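Local coordinates for protein diaminobutyrate-pyruvate transaminase and L-2,4-diaminobutyrate decarboxylase (Vibrio parahaemolyticus, PDB 2QMA) that probably binds pyridoxal phosphate and, through the decarboxylase-like C-terminal part present here, probably cleaves carbon-carbon bonds, the complete protein probably also acting as a transaminase, at residues Ile205-Ser208 with Lys209-Phe213; Asp282-Lys286 with His287-Met291. All blocks are in the same frame, centred on the assembly; numbering follows the deposited sequence. Where two conformers were deposited one is given.

Both contacts belong to the pyridoxal-dependent decarboxylase domain and lie along the chain in series, neither nested nor crossed. Contact 1 comes first: strand 203-208 ends and a tight turn leads toward helix 214-221. The chain then runs through strand 229-232, helix 245-254 and strand 258-265 to helix 277-287, where contact 2 closes the turn from that helix into strand 290-295. Strands 203-208 and 290-295 flank strand 258-265 in the same mixed sheet, one on either side. Contact 1 thus marks an exit from this sheet and contact 2 an entry to it; their centres are about 16 Å apart, and the two do not touch.

Contact 1: residues Ile205-Ser208 with Lys209-Phe213; sequences IVCS and KKSHF
S208 and S211 hold the turn at the end of strand 203-208 by exchanging backbone and side-chain hydrogen bonds. The amide N of S208 donates to OG of S211 at 3.1 Å, with the N-H bent to 146°. S211 N answers by donating to S208 O over 3.2 Å. That second bond is straighter, 166° at the hydrogen. S208 O is gripped again by a water, 3.0 Å from it, that also donates to S211 O and so bridges the two carbonyls across the turn. The hydroxyl of S208 has work of its own: with OG lodged between its backbone N and carbonyl carbon (chi1 85°), it accepts from K210 N at 3.1 Å, a bent bond that satisfies an amide inside the turn. On S211, OG sits beside its own N and turns back toward the strand, where CB of C207 lies 3.3 Å from it. The same OG makes a weak hydrogen bond to T265 OG1, linking the turn to the end of the adjacent strand 258-265. K209 and K210 direct their CB atoms away from the strand, although CB of each still touches S208; the K209 side chain touches T231, that of K210 A234 and T268. The backbone from S208 to S211 is a type I beta turn, tightened by its serine hydroxyls, at the C-terminal end of a parallel strand in the large sheet of a PLP-dependent decarboxylase domain.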
loop_
_atom_site.group_PDB
_atom_site.type_symbol
_atom_site.label_atom_id
_atom_site.label_comp_id
_atom_site.label_asym_id
_atom_site.label_seq_id
_atom_site.Cartn_x
_atom_site.Cartn_y
_atom_site.Cartn_z
ATOM N N ILE A 205 -19.779 2.040 -17.406
ATOM C CA ILE A 205 -19.874 1.373 -16.122
ATOM C C ILE A 205 -21.130 1.935 -15.426
ATOM O O ILE A 205 -21.313 3.162 -15.281
ATOM C CB ILE A 205 -18.674 1.697 -15.247
ATOM C CG1 ILE A 205 -17.354 1.298 -15.932
ATOM C CG2 ILE A 205 -18.871 1.130 -13.799
ATOM C CD1 ILE A 205 -16.102 2.051 -15.357
ATOM N N VAL A 206 -22.003 1.031 -15.024
ATOM C CA VAL A 206 -23.249 1.406 -14.391
ATOM C C VAL A 206 -23.060 1.356 -12.861
ATOM O O VAL A 206 -22.517 0.376 -12.314
ATOM C CB VAL A 206 -24.412 0.421 -14.831
ATOM C CG1 VAL A 206 -25.716 0.829 -14.131
ATOM C CG2 VAL A 206 -24.552 0.337 -16.341
ATOM N N CYS A 207 -23.445 2.425 -12.174
ATOM C CA CYS A 207 -23.421 2.445 -10.707
ATOM C C CYS A 207 -24.541 3.353 -10.173
ATOM O O CYS A 207 -25.266 3.972 -10.948
ATOM C CB CYS A 207 -22.045 2.895 -10.196
ATOM S SG CYS A 207 -21.647 4.567 -10.600
ATOM N N SER A 208 -24.700 3.399 -8.863
ATOM C CA SER A 208 -25.758 4.222 -8.278
ATOM C C SER A 208 -25.166 5.581 -7.961
ATOM O O SER A 208 -23.944 5.748 -7.916
ATOM C CB SER A 208 -26.378 3.567 -7.057
ATOM O OG SER A 208 -25.655 3.838 -5.884
ATOM N N LYS A 209 -26.034 6.564 -7.747
ATOM C CA LYS A 209 -25.605 7.869 -7.262
ATOM C C LYS A 209 -24.884 7.825 -5.905
ATOM O O LYS A 209 -24.146 8.761 -5.555
ATOM C CB LYS A 209 -26.799 8.834 -7.244
ATOM C CG LYS A 209 -27.490 8.930 -8.626
ATOM C CD LYS A 209 -27.817 10.362 -9.016
ATOM C CE LYS A 209 -26.609 11.004 -9.729
ATOM N NZ LYS A 209 -26.901 12.404 -10.231
ATOM N N LYS A 210 -25.093 6.751 -5.140
ATOM C CA LYS A 210 -24.438 6.625 -3.837
ATOM C C LYS A 210 -23.195 5.693 -3.825
ATOM O O LYS A 210 -22.693 5.371 -2.733
ATOM C CB LYS A 210 -25.453 6.213 -2.731
ATOM C CG LYS A 210 -26.559 7.210 -2.430
ATOM C CD LYS A 210 -26.060 8.426 -1.630
ATOM C CE LYS A 210 -27.181 9.361 -1.230
ATOM N NZ LYS A 210 -26.655 10.758 -1.044
ATOM N N SER A 211 -22.703 5.265 -5.005
ATOM C CA SER A 211 -21.538 4.381 -5.069
ATOM C C SER A 211 -20.329 5.216 -4.653
ATOM O O SER A 211 -20.391 6.445 -4.708
ATOM C CB SER A 211 -21.308 3.826 -6.487
ATOM O OG SER A 211 -22.306 2.908 -6.890
ATOM N N HIS A 212 -19.243 4.551 -4.243
ATOM C CA HIS A 212 -18.006 5.263 -3.882
ATOM C C HIS A 212 -17.356 5.946 -5.096
ATOM O O HIS A 212 -17.352 5.398 -6.188
ATOM C CB HIS A 212 -17.016 4.352 -3.141
ATOM C CG HIS A 212 -15.988 5.118 -2.372
ATOM N ND1 HIS A 212 -14.693 5.277 -2.816
ATOM C CD2 HIS A 212 -16.081 5.819 -1.214
ATOM C CE1 HIS A 212 -14.021 6.015 -1.946
ATOM N NE2 HIS A 212 -14.844 6.371 -0.975
ATOM N N PHE A 213 -16.842 7.160 -4.891
ATOM C CA PHE A 213 -16.352 7.951 -6.022
ATOM C C PHE A 213 -15.090 7.355 -6.631
ATOM O O PHE A 213 -14.620 7.835 -7.655
ATOM C CB PHE A 213 -16.149 9.437 -5.658
ATOM C CG PHE A 213 -16.161 10.356 -6.864
ATOM C CD1 PHE A 213 -17.358 10.911 -7.321
ATOM C CD2 PHE A 213 -14.979 10.636 -7.567
ATOM C CE1 PHE A 213 -17.375 11.745 -8.441
ATOM C CE2 PHE A 213 -14.985 11.467 -8.686
ATOM C CZ PHE A 213 -16.183 12.024 -9.126
HETATM O O HOH W 1 -21.354 7.147 -7.520
#

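Contact 2: residues Asp282-Lys286 with His287-Met291; sequences DMAVK and HDMWM
K286 and H287 lie side by side at the end of helix 277-287, the lysine chain running over one face of the imidazole. Its CG is anti to the backbone N (chi1 -176°) and the chain stays extended, which carries CD to 4.0 Å from the ring centroid in a CH-pi contact. The selenium of selenomethionine M283 meets the same ring at its edge, in plane, 3.9 Å from CD2. Beyond the segments, D246 of helix 245-254 receives both a salt bridge from K286 NZ and a hydrogen bond from H287 NE2, while H287 ND1 is hydrogen-bonded to K253 NZ; both ring nitrogens are thus engaged, which probably holds the ring's rotation.

The backbone bonds finish the helix. H287 N donates to M283 O at 2.8 Å, a regular helical i to i+4 bond, and M289 N reaches back to A284 O at 2.9 Å. D288 N adds a weak bond to V285 O. With D288 at positive phi (57°), this is a Schellman motif, and it turns the chain into strand 290-295 within the beta-alpha-beta unit formed with strand 258-265. A water donates to both V285 O and D288 OD1, bridging helix end and aspartate side chain.

Apolar contacts pack the inner side of the turn. The CB of A284 lies 4.2 Å from CB of selenomethionine M291 and close to CB of selenomethionine M289. The M289 chain bends at its last torsion, bringing CE to 4.0 Å from M283 CB. Both M289 and M291 also touch I262 of strand 258-265, and M289 reaches I249 of helix 245-254.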
loop_
_atom_site.group_PDB
_atom_site.type_symbol
_atom_site.label_atom_id
_atom_site.label_comp_id
_atom_site.label_asym_id
_atom_site.label_seq_id
_atom_site.Cartn_x
_atom_site.Cartn_y
_atom_site.Cartn_z
ATOM N N ASP A 282 -28.413 -10.534 -11.826
ATOM C CA ASP A 282 -29.301 -10.983 -12.908
ATOM C C ASP A 282 -29.239 -10.046 -14.078
ATOM O O ASP A 282 -29.372 -10.497 -15.200
ATOM C CB ASP A 282 -30.748 -11.113 -12.430
ATOM C CG ASP A 282 -30.937 -12.268 -11.438
ATOM O OD1 ASP A 282 -30.185 -13.275 -11.512
ATOM O OD2 ASP A 282 -31.843 -12.166 -10.610
HETATM N N MSE A 283 -29.094 -8.744 -13.810
HETATM C CA MSE A 283 -28.842 -7.753 -14.876
HETATM C C MSE A 283 -27.548 -8.071 -15.676
HETATM O O MSE A 283 -27.500 -7.995 -16.927
HETATM C CB MSE A 283 -28.808 -6.334 -14.276
HETATM C CG MSE A 283 -30.217 -5.808 -13.965
HETATM SE SE MSE A 283 -31.442 -5.640 -15.481
HETATM C CE MSE A 283 -32.470 -7.272 -15.389
ATOM N N ALA A 284 -26.506 -8.426 -14.942
ATOM C CA ALA A 284 -25.224 -8.774 -15.520
ATOM C C ALA A 284 -25.349 -10.050 -16.379
ATOM O O ALA A 284 -24.763 -10.112 -17.462
ATOM C CB ALA A 284 -24.125 -8.944 -14.390
ATOM N N VAL A 285 -26.149 -11.042 -15.949
ATOM C CA VAL A 285 -26.396 -12.227 -16.831
ATOM C C VAL A 285 -27.157 -11.781 -18.100
ATOM O O VAL A 285 -26.745 -12.058 -19.200
ATOM C CB VAL A 285 -27.190 -13.387 -16.076
ATOM C CG1 VAL A 285 -27.676 -14.480 -17.043
ATOM C CG2 VAL A 285 -26.331 -14.007 -14.966
ATOM N N LYS A 286 -28.251 -11.024 -17.933
ATOM C CA LYS A 286 -29.095 -10.625 -19.077
ATOM C C LYS A 286 -28.322 -9.798 -20.098
ATOM O O LYS A 286 -28.421 -10.056 -21.297
ATOM C CB LYS A 286 -30.311 -9.813 -18.623
ATOM C CG LYS A 286 -31.249 -9.488 -19.809
ATOM C CD LYS A 286 -32.384 -8.610 -19.420
ATOM C CE LYS A 286 -33.394 -8.454 -20.599
ATOM N NZ LYS A 286 -34.353 -7.347 -20.246
ATOM N N HIS A 287 -27.569 -8.824 -19.599
ATOM C CA HIS A 287 -26.850 -7.816 -20.407
ATOM C C HIS A 287 -25.386 -8.142 -20.659
ATOM O O HIS A 287 -24.714 -7.399 -21.323
ATOM C CB HIS A 287 -27.082 -6.417 -19.829
ATOM C CG HIS A 287 -28.536 -6.024 -19.833
ATOM N ND1 HIS A 287 -29.227 -5.781 -21.000
ATOM C CD2 HIS A 287 -29.424 -5.848 -18.825
ATOM C CE1 HIS A 287 -30.473 -5.439 -20.710
ATOM N NE2 HIS A 287 -30.619 -5.473 -19.398
ATOM N N ASP A 288 -24.939 -9.329 -20.230
ATOM C CA ASP A 288 -23.576 -9.768 -20.483
ATOM C C ASP A 288 -22.538 -8.798 -19.937
ATOM O O ASP A 288 -21.667 -8.346 -20.685
ATOM C CB ASP A 288 -23.376 -10.025 -21.987
ATOM C CG ASP A 288 -23.886 -11.400 -22.372
ATOM O OD1 ASP A 288 -23.311 -12.401 -21.851
ATOM O OD2 ASP A 288 -24.889 -11.475 -23.108
HETATM N N MSE A 289 -22.681 -8.453 -18.648
HETATM C CA MSE A 289 -21.751 -7.521 -17.940
HETATM C C MSE A 289 -21.001 -8.221 -16.826
HETATM O O MSE A 289 -21.400 -9.273 -16.321
HETATM C CB MSE A 289 -22.500 -6.285 -17.323
HETATM C CG MSE A 289 -23.495 -5.569 -18.272
HETATM SE SE MSE A 289 -24.434 -4.086 -17.491
HETATM C CE MSE A 289 -25.490 -5.059 -16.178
ATOM N N TRP A 290 -19.924 -7.569 -16.414
ATOM C CA TRP A 290 -19.159 -7.895 -15.197
ATOM C C TRP A 290 -19.775 -7.178 -13.975
ATOM O O TRP A 290 -19.854 -5.945 -13.961
ATOM C CB TRP A 290 -17.768 -7.319 -15.430
ATOM C CG TRP A 290 -16.780 -7.582 -14.394
ATOM C CD1 TRP A 290 -16.719 -7.018 -13.121
ATOM C CD2 TRP A 290 -15.625 -8.426 -14.518
ATOM N NE1 TRP A 290 -15.616 -7.510 -12.455
ATOM C CE2 TRP A 290 -14.922 -8.356 -13.283
ATOM C CE3 TRP A 290 -15.129 -9.248 -15.542
ATOM C CZ2 TRP A 290 -13.750 -9.103 -13.034
ATOM C CZ3 TRP A 290 -13.973 -9.963 -15.306
ATOM C CH2 TRP A 290 -13.296 -9.898 -14.065
HETATM N N MSE A 291 -20.160 -7.933 -12.941
HETATM C CA MSE A 291 -20.627 -7.322 -11.721
HETATM C C MSE A 291 -19.471 -7.297 -10.760
HETATM O O MSE A 291 -18.910 -8.351 -10.406
HETATM C CB MSE A 291 -21.792 -8.054 -11.057
HETATM C CG MSE A 291 -22.089 -7.328 -9.645
HETATM SE SE MSE A 291 -23.647 -8.067 -8.733
HETATM C CE MSE A 291 -22.945 -9.782 -8.170
HETATM O O HOH W 2 -24.739 -13.643 -19.637
#